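Local coordinates for 5-dehydro-2-deoxygluconokinase (Bacillus halodurans C-125, PDB 2QCV), which probably phosphorylates 5-dehydro-2-deoxy-D-gluconate with ATP, a step in the breakdown of myo-inositol to acetyl-CoA, at the interface of chains A and B and the interface of chains A and C. Sequence-based numbering; all coordinates share one arbitrary frame. Chains: chain A/B/C, Putative 5-dehydro-2-deoxygluconokinase.

Contact 1: the interface of chains A and B. Residues chain A 152, 155-156, 159, 192; chain B 152, 155, 188, 192.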
ATOM      1  N   SER A 152      -3.675 -10.925  -7.619  1.00 28.54           N
ATOM      2  CA  SER A 152      -5.108 -10.693  -7.471  1.00 26.50           C
ATOM      3  C   SER A 152      -5.501  -9.243  -7.808  1.00 25.82           C
ATOM      4  O   SER A 152      -4.725  -8.322  -7.529  1.00 28.57           O
ATOM      5  CB  SER A 152      -5.497 -10.994  -6.024  1.00 28.18           C
ATOM      6  OG  SER A 152      -5.210 -12.353  -5.685  1.00 29.69           O
ATOM      7  N   ARG A 155      -5.727 -13.030 -10.803  1.00 26.18           N
ATOM      8  CA  ARG A 155      -5.527 -14.454 -10.489  1.00 25.91           C
ATOM      9  C   ARG A 155      -6.858 -15.198 -10.294  1.00 25.79           C
ATOM     10  O   ARG A 155      -7.072 -16.264 -10.893  1.00 24.66           O
ATOM     11  CB  ARG A 155      -4.594 -14.558  -9.259  1.00 27.70           C
ATOM     12  CG  ARG A 155      -4.364 -15.906  -8.590  1.00 30.38           C
ATOM     13  CD  ARG A 155      -3.547 -15.666  -7.303  1.00 29.21           C
ATOM     14  NE  ARG A 155      -2.202 -15.288  -7.688  1.00 30.08           N
ATOM     15  CZ  ARG A 155      -1.245 -14.869  -6.876  1.00 30.44           C
ATOM     16  NH1 ARG A 155      -1.441 -14.805  -5.581  1.00 36.63           N
ATOM     17  NH2 ARG A 155      -0.050 -14.607  -7.370  1.00 33.66           N
ATOM     18  N   GLU A 156      -7.766 -14.622  -9.500  1.00 26.26           N
ATOM     19  CA  GLU A 156      -9.090 -15.241  -9.250  1.00 28.19           C
ATOM     20  C   GLU A 156     -10.025 -15.169 -10.457  1.00 27.78           C
ATOM     21  O   GLU A 156     -10.828 -16.094 -10.682  1.00 25.86           O
ATOM     22  CB  GLU A 156      -9.792 -14.618  -8.037  1.00 29.66           C
ATOM     23  CG  GLU A 156      -9.057 -14.775  -6.783  1.00 34.82           C
ATOM     24  CD  GLU A 156      -7.923 -13.765  -6.612  1.00 28.58           C
ATOM     25  OE1 GLU A 156      -8.189 -12.591  -6.722  1.00 35.15           O
ATOM     26  OE2 GLU A 156      -6.828 -14.165  -6.258  1.00 35.57           O
ATOM     27  N   LEU A 159      -8.851 -18.068 -12.498  1.00 23.76           N
ATOM     28  CA  LEU A 159      -9.314 -19.338 -11.934  1.00 25.54           C
ATOM     29  C   LEU A 159     -10.823 -19.537 -12.216  1.00 23.82           C
ATOM     30  O   LEU A 159     -11.284 -20.682 -12.491  1.00 23.99           O
ATOM     31  CB  LEU A 159      -8.937 -19.424 -10.447  1.00 23.00           C
ATOM     32  CG  LEU A 159      -7.436 -19.495 -10.095  1.00 29.26           C
ATOM     33  CD1 LEU A 159      -7.245 -19.428  -8.553  1.00 30.14           C
ATOM     34  CD2 LEU A 159      -6.853 -20.764 -10.678  1.00 27.42           C
ATOM     35  N   TYR A 192       0.978 -21.578  -8.384  1.00 24.29           N
ATOM     36  CA  TYR A 192      -0.149 -21.264  -9.271  1.00 26.12           C
ATOM     37  C   TYR A 192      -0.032 -21.910 -10.652  1.00 27.67           C
ATOM     38  O   TYR A 192      -1.015 -22.407 -11.184  1.00 28.09           O
ATOM     39  CB  TYR A 192      -0.316 -19.763  -9.380  1.00 26.75           C
ATOM     40  CG  TYR A 192      -0.828 -19.222  -8.068  1.00 28.49           C
ATOM     41  CD1 TYR A 192      -2.128 -19.482  -7.671  1.00 32.25           C
ATOM     42  CD2 TYR A 192      -0.004 -18.528  -7.215  1.00 28.72           C
ATOM     43  CE1 TYR A 192      -2.605 -19.064  -6.458  1.00 34.32           C
ATOM     44  CE2 TYR A 192      -0.466 -18.076  -5.989  1.00 29.90           C
ATOM     45  CZ  TYR A 192      -1.791 -18.342  -5.625  1.00 33.94           C
ATOM     46  OH  TYR A 192      -2.289 -17.917  -4.425  1.00 34.00           O
TER
ATOM     47  N   SER B 152      -2.386 -13.605   0.344  1.00 28.54           N
ATOM     48  CA  SER B 152      -0.986 -13.973   0.155  1.00 26.50           C
ATOM     49  C   SER B 152      -0.055 -13.242   1.139  1.00 25.82           C
ATOM     50  O   SER B 152      -0.316 -12.082   1.477  1.00 28.57           O
ATOM     51  CB  SER B 152      -0.584 -13.616  -1.276  1.00 28.18           C
ATOM     52  OG  SER B 152      -1.382 -14.324  -2.228  1.00 29.69           O
ATOM     53  N   ARG B 155      -1.864 -17.690   1.691  1.00 26.18           N
ATOM     54  CA  ARG B 155      -2.615 -18.496   0.716  1.00 25.91           C
ATOM     55  C   ARG B 155      -1.721 -19.519  -0.003  1.00 25.79           C
ATOM     56  O   ARG B 155      -2.065 -20.710  -0.074  1.00 24.66           O
ATOM     57  CB  ARG B 155      -3.336 -17.537  -0.261  1.00 27.70           C
ATOM     58  CG  ARG B 155      -4.037 -18.092  -1.494  1.00 30.38           C
ATOM     59  CD  ARG B 155      -4.499 -16.898  -2.355  1.00 29.21           C
ATOM     60  NE  ARG B 155      -5.588 -16.238  -1.663  1.00 30.08           N
ATOM     61  CZ  ARG B 155      -6.159 -15.097  -2.012  1.00 30.44           C
ATOM     62  NH1 ARG B 155      -5.792 -14.466  -3.100  1.00 36.63           N
ATOM     63  NH2 ARG B 155      -7.178 -14.645  -1.306  1.00 33.66           N
ATOM     64  N   GLU B 188     -14.439 -14.284  -4.441  1.00 26.16           N
ATOM     65  CA  GLU B 188     -13.041 -14.595  -4.170  1.00 27.16           C
ATOM     66  C   GLU B 188     -12.915 -15.770  -3.187  1.00 26.04           C
ATOM     67  O   GLU B 188     -12.147 -16.711  -3.407  1.00 27.64           O
ATOM     68  CB  GLU B 188     -12.346 -13.360  -3.595  1.00 28.23           C
ATOM     69  CG  GLU B 188     -10.933 -13.539  -3.182  1.00 27.61           C
ATOM     70  CD  GLU B 188     -10.494 -12.456  -2.196  1.00 32.92           C
ATOM     71  OE1 GLU B 188     -11.364 -11.815  -1.566  1.00 38.23           O
ATOM     72  OE2 GLU B 188      -9.291 -12.267  -2.057  1.00 40.84           O
ATOM     73  N   TYR B 192     -11.224 -19.888  -3.915  1.00 24.29           N
ATOM     74  CA  TYR B 192     -10.195 -20.599  -3.145  1.00 26.12           C
ATOM     75  C   TYR B 192     -10.754 -21.740  -2.295  1.00 27.67           C
ATOM     76  O   TYR B 192     -10.157 -22.805  -2.226  1.00 28.09           O
ATOM     77  CB  TYR B 192      -9.415 -19.615  -2.299  1.00 26.75           C
ATOM     78  CG  TYR B 192      -8.557 -18.757  -3.197  1.00 28.49           C
ATOM     79  CD1 TYR B 192      -7.456 -19.304  -3.833  1.00 32.25           C
ATOM     80  CD2 TYR B 192      -8.886 -17.448  -3.455  1.00 28.72           C
ATOM     81  CE1 TYR B 192      -6.695 -18.573  -4.705  1.00 34.32           C
ATOM     82  CE2 TYR B 192      -8.122 -16.680  -4.319  1.00 29.90           C
ATOM     83  CZ  TYR B 192      -7.005 -17.258  -4.934  1.00 33.94           C
ATOM     84  OH  TYR B 192      -6.225 -16.538  -5.794  1.00 34.00           O
TER
HETATM   85  O   HOH W   1      -3.299 -13.356  -3.963  0.50 39.06           O
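A:Glu156 reaches across to B:Tyr192 and B:Arg155 where two copies of a PfkB-family carbohydrate kinase meet about a two-fold axis, helix 154-167 of one chain facing helix 186-199 of the other. From CB the glutamate chain runs with CG anti to the carbonyl carbon and then bends at chi2 (80°), which turns the carboxylate toward the partner. CG presses on the tyrosine ring at CE2 (3.3 Å), and the carboxyl carbon CD lies near the phenol oxygen. At the tip, OE2 accepts a short hydrogen bond from B:Tyr192 OH (2.5 Å) on its anti lone pair, sitting at the edge of the phenol ring and in its plane; carboxylate and ring are turned 52° against each other. The syn lone pair of the same OE2 takes the hydroxyl of A:Ser152, OG at 2.5 Å, so two hydroxyl donors from different chains fix its position. B:Arg155 adds charge: NH1 forms a salt bridge to A:Glu156 OE2 (3.3 Å), while NH2 of this guanidinium turns back to B:Glu188 OE2 of its own chain. The two carboxylates flanking B:Arg155 probably offset its charge. Its NE lies over the centre of the B:Tyr192 ring, 3.6 Å above the plane, and helps to hold the phenol in place. A:Leu159 brings CD1 to the other ortho carbon of the phenol, CE1, from the chain A helix. A:Arg155 meets the same tyrosine at about a right angle, its CD lying 3.2 Å from B:Tyr192 OH. Water 1 bridges A:Ser152 OG and B:Ser152 OG, at 2.8 Å from each hydroxyl. Each serine OG also sits in the plane of the opposing Arg155 guanidinium, at its edge, and the two arginines bring their NH1 atoms to 5.0 Å, like charges whose repulsion the nearby carboxylates may ease.

Contact 2: the interface of chains A and C. Residues chain A 33-37, 39, 103; chain C 24, 39-41, 72.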
HETATM    1  N   MSE A  33      19.075   1.419 -25.116  1.00 35.09           N
HETATM    2  CA  MSE A  33      17.857   2.201 -25.164  1.00 36.15           C
HETATM    3  C   MSE A  33      18.117   3.670 -24.819  1.00 32.67           C
HETATM    4  O   MSE A  33      17.390   4.543 -25.277  1.00 32.79           O
HETATM    5  CB  MSE A  33      16.801   1.622 -24.211  1.00 33.37           C
HETATM    6  CG  MSE A  33      15.530   2.452 -24.135  1.00 43.82           C
HETATM    7 SE   MSE A  33      14.333   1.813 -22.742  0.75 44.24          SE
HETATM    8  CE  MSE A  33      14.246   0.047 -23.394  1.00 34.01           C
ATOM      9  N   GLU A  34      19.128   3.952 -24.004  1.00 33.17           N
ATOM     10  CA  GLU A  34      19.494   5.350 -23.706  1.00 31.68           C
ATOM     11  C   GLU A  34      19.661   6.151 -25.009  1.00 34.57           C
ATOM     12  O   GLU A  34      19.326   7.333 -25.073  1.00 33.07           O
ATOM     13  CB  GLU A  34      20.821   5.421 -22.947  1.00 35.23           C
ATOM     14  CG  GLU A  34      20.795   4.847 -21.558  1.00 36.75           C
ATOM     15  CD  GLU A  34      21.176   3.374 -21.461  1.00 39.58           C
ATOM     16  OE1 GLU A  34      20.850   2.572 -22.356  1.00 34.02           O
ATOM     17  OE2 GLU A  34      21.792   3.001 -20.447  1.00 39.08           O
ATOM     18  N   GLU A  35      20.180   5.487 -26.042  1.00 35.47           N
ATOM     19  CA  GLU A  35      20.440   6.111 -27.334  1.00 37.79           C
ATOM     20  C   GLU A  35      19.262   6.042 -28.317  1.00 37.01           C
ATOM     21  O   GLU A  35      19.342   6.626 -29.399  1.00 36.46           O
ATOM     22  CB  GLU A  35      21.664   5.454 -27.986  1.00 39.50           C
ATOM     23  CG  GLU A  35      22.921   5.503 -27.131  1.00 43.86           C
ATOM     24  CD  GLU A  35      24.110   4.783 -27.766  1.00 45.52           C
ATOM     25  OE1 GLU A  35      24.044   4.398 -28.960  1.00 49.96           O
ATOM     26  OE2 GLU A  35      25.114   4.597 -27.052  1.00 54.73           O
ATOM     27  N   THR A  36      18.186   5.342 -27.939  1.00 35.78           N
ATOM     28  CA  THR A  36      16.980   5.231 -28.753  1.00 34.46           C
ATOM     29  C   THR A  36      16.134   6.433 -28.465  1.00 34.17           C
ATOM     30  O   THR A  36      15.683   6.601 -27.328  1.00 34.27           O
ATOM     31  CB  THR A  36      16.155   3.984 -28.394  1.00 36.25           C
ATOM     32  OG1 THR A  36      16.875   2.810 -28.767  1.00 35.01           O
ATOM     33  CG2 THR A  36      14.783   4.002 -29.085  1.00 33.97           C
HETATM   34  N   MSE A  37      15.901   7.244 -29.494  1.00 31.44           N
HETATM   35  CA  MSE A  37      15.215   8.505 -29.372  1.00 30.28           C
HETATM   36  C   MSE A  37      13.756   8.465 -29.783  1.00 30.55           C
HETATM   37  O   MSE A  37      13.021   9.393 -29.459  1.00 30.26           O
HETATM   38  CB  MSE A  37      15.932   9.549 -30.210  1.00 30.89           C
HETATM   39  CG  MSE A  37      17.387   9.793 -29.756  1.00 38.91           C
HETATM   40 SE   MSE A  37      17.613  10.054 -27.789  0.75 49.42          SE
HETATM   41  CE  MSE A  37      16.634  11.686 -27.539  1.00 38.59           C
ATOM     42  N   PHE A  39      10.147   5.802 -30.418  1.00 32.40           N
ATOM     43  CA  PHE A  39       9.487   4.527 -30.115  1.00 32.25           C
ATOM     44  C   PHE A  39       8.179   4.455 -30.873  1.00 30.42           C
ATOM     45  O   PHE A  39       7.458   5.462 -30.942  1.00 30.55           O
ATOM     46  CB  PHE A  39       9.183   4.408 -28.612  1.00 32.94           C
ATOM     47  CG  PHE A  39      10.411   4.329 -27.753  1.00 28.21           C
ATOM     48  CD1 PHE A  39      11.010   3.111 -27.475  1.00 32.21           C
ATOM     49  CD2 PHE A  39      10.970   5.478 -27.237  1.00 35.60           C
ATOM     50  CE1 PHE A  39      12.147   3.036 -26.685  1.00 32.88           C
ATOM     51  CE2 PHE A  39      12.114   5.420 -26.457  1.00 42.27           C
ATOM     52  CZ  PHE A  39      12.710   4.199 -26.183  1.00 38.28           C
ATOM     53  N   PHE A 103       8.850  -0.994 -22.840  1.00 31.51           N
ATOM     54  CA  PHE A 103       9.806  -0.348 -23.736  1.00 31.10           C
ATOM     55  C   PHE A 103      10.836  -1.380 -24.140  1.00 31.43           C
ATOM     56  O   PHE A 103      11.425  -2.052 -23.277  1.00 29.95           O
ATOM     57  CB  PHE A 103      10.540   0.787 -23.039  1.00 29.98           C
ATOM     58  CG  PHE A 103       9.681   1.958 -22.686  1.00 26.09           C
ATOM     59  CD1 PHE A 103       8.914   1.949 -21.524  1.00 28.97           C
ATOM     60  CD2 PHE A 103       9.687   3.096 -23.491  1.00 30.13           C
ATOM     61  CE1 PHE A 103       8.128   3.056 -21.206  1.00 26.46           C
ATOM     62  CE2 PHE A 103       8.925   4.206 -23.155  1.00 30.84           C
ATOM     63  CZ  PHE A 103       8.143   4.180 -22.051  1.00 27.35           C
TER
ATOM     64  N   LEU C  24       7.348  11.793 -23.608  1.00 30.88           N
ATOM     65  CA  LEU C  24       7.161  11.069 -24.859  1.00 29.33           C
ATOM     66  C   LEU C  24       6.199  11.925 -25.679  1.00 29.80           C
ATOM     67  O   LEU C  24       4.997  11.945 -25.461  1.00 29.02           O
ATOM     68  CB  LEU C  24       6.663   9.661 -24.582  1.00 29.57           C
ATOM     69  CG  LEU C  24       7.771   8.779 -23.945  1.00 29.52           C
ATOM     70  CD1 LEU C  24       7.247   7.597 -23.150  1.00 34.13           C
ATOM     71  CD2 LEU C  24       8.729   8.330 -25.002  1.00 29.06           C
ATOM     72  N   PHE C  39       6.377   8.291 -30.862  1.00 32.40           N
ATOM     73  CA  PHE C  39       6.665   9.250 -29.790  1.00 32.25           C
ATOM     74  C   PHE C  39       8.160   9.480 -29.723  1.00 30.42           C
ATOM     75  O   PHE C  39       8.932   8.517 -29.842  1.00 30.55           O
ATOM     76  CB  PHE C  39       6.197   8.710 -28.427  1.00 32.94           C
ATOM     77  CG  PHE C  39       4.707   8.566 -28.317  1.00 28.21           C
ATOM     78  CD1 PHE C  39       3.918   9.622 -27.890  1.00 32.21           C
ATOM     79  CD2 PHE C  39       4.100   7.375 -28.654  1.00 35.60           C
ATOM     80  CE1 PHE C  39       2.541   9.492 -27.790  1.00 32.88           C
ATOM     81  CE2 PHE C  39       2.724   7.235 -28.571  1.00 42.27           C
ATOM     82  CZ  PHE C  39       1.939   8.295 -28.145  1.00 38.28           C
ATOM     83  N   SER C  40       8.561  10.742 -29.545  1.00 33.33           N
ATOM     84  CA  SER C  40       9.971  11.072 -29.359  0.50 32.79           C
ATOM     85  C   SER C  40      10.283  11.280 -27.873  1.00 30.38           C
ATOM     86  O   SER C  40       9.497  11.892 -27.135  1.00 31.73           O
ATOM     87  CB  SER C  40      10.350  12.305 -30.180  0.50 33.64           C
ATOM     88  OG  SER C  40       9.459  13.357 -29.894  0.50 37.73           O
ATOM     89  N   LYS C  41      11.417  10.729 -27.453  1.00 30.48           N
ATOM     90  CA  LYS C  41      11.876  10.724 -26.065  1.00 29.35           C
ATOM     91  C   LYS C  41      12.690  11.971 -25.722  1.00 31.04           C
ATOM     92  O   LYS C  41      13.715  12.260 -26.357  1.00 30.72           O
ATOM     93  CB  LYS C  41      12.756   9.505 -25.837  1.00 31.91           C
ATOM     94  CG  LYS C  41      13.142   9.239 -24.423  1.00 30.45           C
ATOM     95  CD  LYS C  41      14.046   8.045 -24.296  1.00 30.10           C
ATOM     96  CE  LYS C  41      15.439   8.345 -24.820  1.00 31.39           C
ATOM     97  NZ  LYS C  41      16.352   7.189 -24.697  1.00 32.45           N
ATOM     98  N   HIS C  72      16.062   4.653 -18.688  1.00 27.10           N
ATOM     99  CA  HIS C  72      15.482   5.977 -18.669  1.00 26.62           C
ATOM    100  C   HIS C  72      16.257   6.910 -17.703  1.00 27.82           C
ATOM    101  O   HIS C  72      16.572   8.041 -18.052  1.00 27.99           O
ATOM    102  CB  HIS C  72      14.002   5.907 -18.304  1.00 28.51           C
ATOM    103  CG  HIS C  72      13.127   5.408 -19.408  1.00 32.03           C
ATOM    104  ND1 HIS C  72      13.507   5.428 -20.731  1.00 35.31           N
ATOM    105  CD2 HIS C  72      11.855   4.942 -19.389  1.00 30.27           C
ATOM    106  CE1 HIS C  72      12.531   4.937 -21.475  1.00 32.14           C
ATOM    107  NE2 HIS C  72      11.509   4.656 -20.689  1.00 33.38           N
TER
HETATM  108  O   HOH W   2      13.910  12.479 -28.985  1.00 46.87           O
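The ammonium group of C:Lys41 is gripped by backbone carbonyls of chain A around the 3-10 helix 33-35. NZ donates to A:Thr36 O (2.8 Å), approaching tilted from the carbonyl plane, and A:Met33 O accepts a further hydrogen bond at 2.9 Å from NZ. A:Glu34 O adds a weak one. The cluster of carbonyl oxygens would favour the charged amine. The lysine starts with CG anti to the backbone N (chi1 -171°) and bends at chi3 (72°), and on the way its CD passes the edge of the A:Phe39 ring, in plane with it. CG2 of A:Thr36 and CD2 of A:Phe103 lie over opposite faces of that ring, each toward its rim, and probably limit its movement. At the root of the lysine, C:Lys41 N donates a hydrogen bond to A:Met37 O (2.9 Å), and water 2 links the same carbonyl to C:Lys41 O. Selenomethionine A:Met37 lays its selenium across the lysine chain. Next along, the two Phe39 residues form an antiparallel bridge, A:Phe39 N to C:Phe39 O at 3.0 Å and its reciprocal. Beyond the A:Phe39 ring, C:His72 stands on edge over the A:Phe103 ring, with planes 89° apart and NE2 3.5 Å above the ring centre. C:Leu24 CD1 meets A:Phe103 CZ tip to tip (3.7 Å), while the selenium of A:Met33 touches C:His72 CE1. Strands 21-26, 38-44 and 101-106 probably belong to the lid sheet of the PfkB fold, which here pairs with its two-fold mate, while C:His72 comes from the start of helix 71-82.

Contact 1 and contact 2 lie about 37 Å apart, centre to centre of their C-alpha atoms, and share no residue or secondary-structure element. Contact 1 uses helices 154-167 and 186-199 with the loop residue Ser152; contact 2 uses strands 21-26, 38-44 and 101-106 with the 3-10 helix 33-35 and the start of helix 71-82. Because the surfaces are separate, chain A holds B and C at once; each whole interface is two-fold symmetric. Repeating both could join the four copies of the deposited assembly, although the structure alone does not show that this tetramer forms in solution.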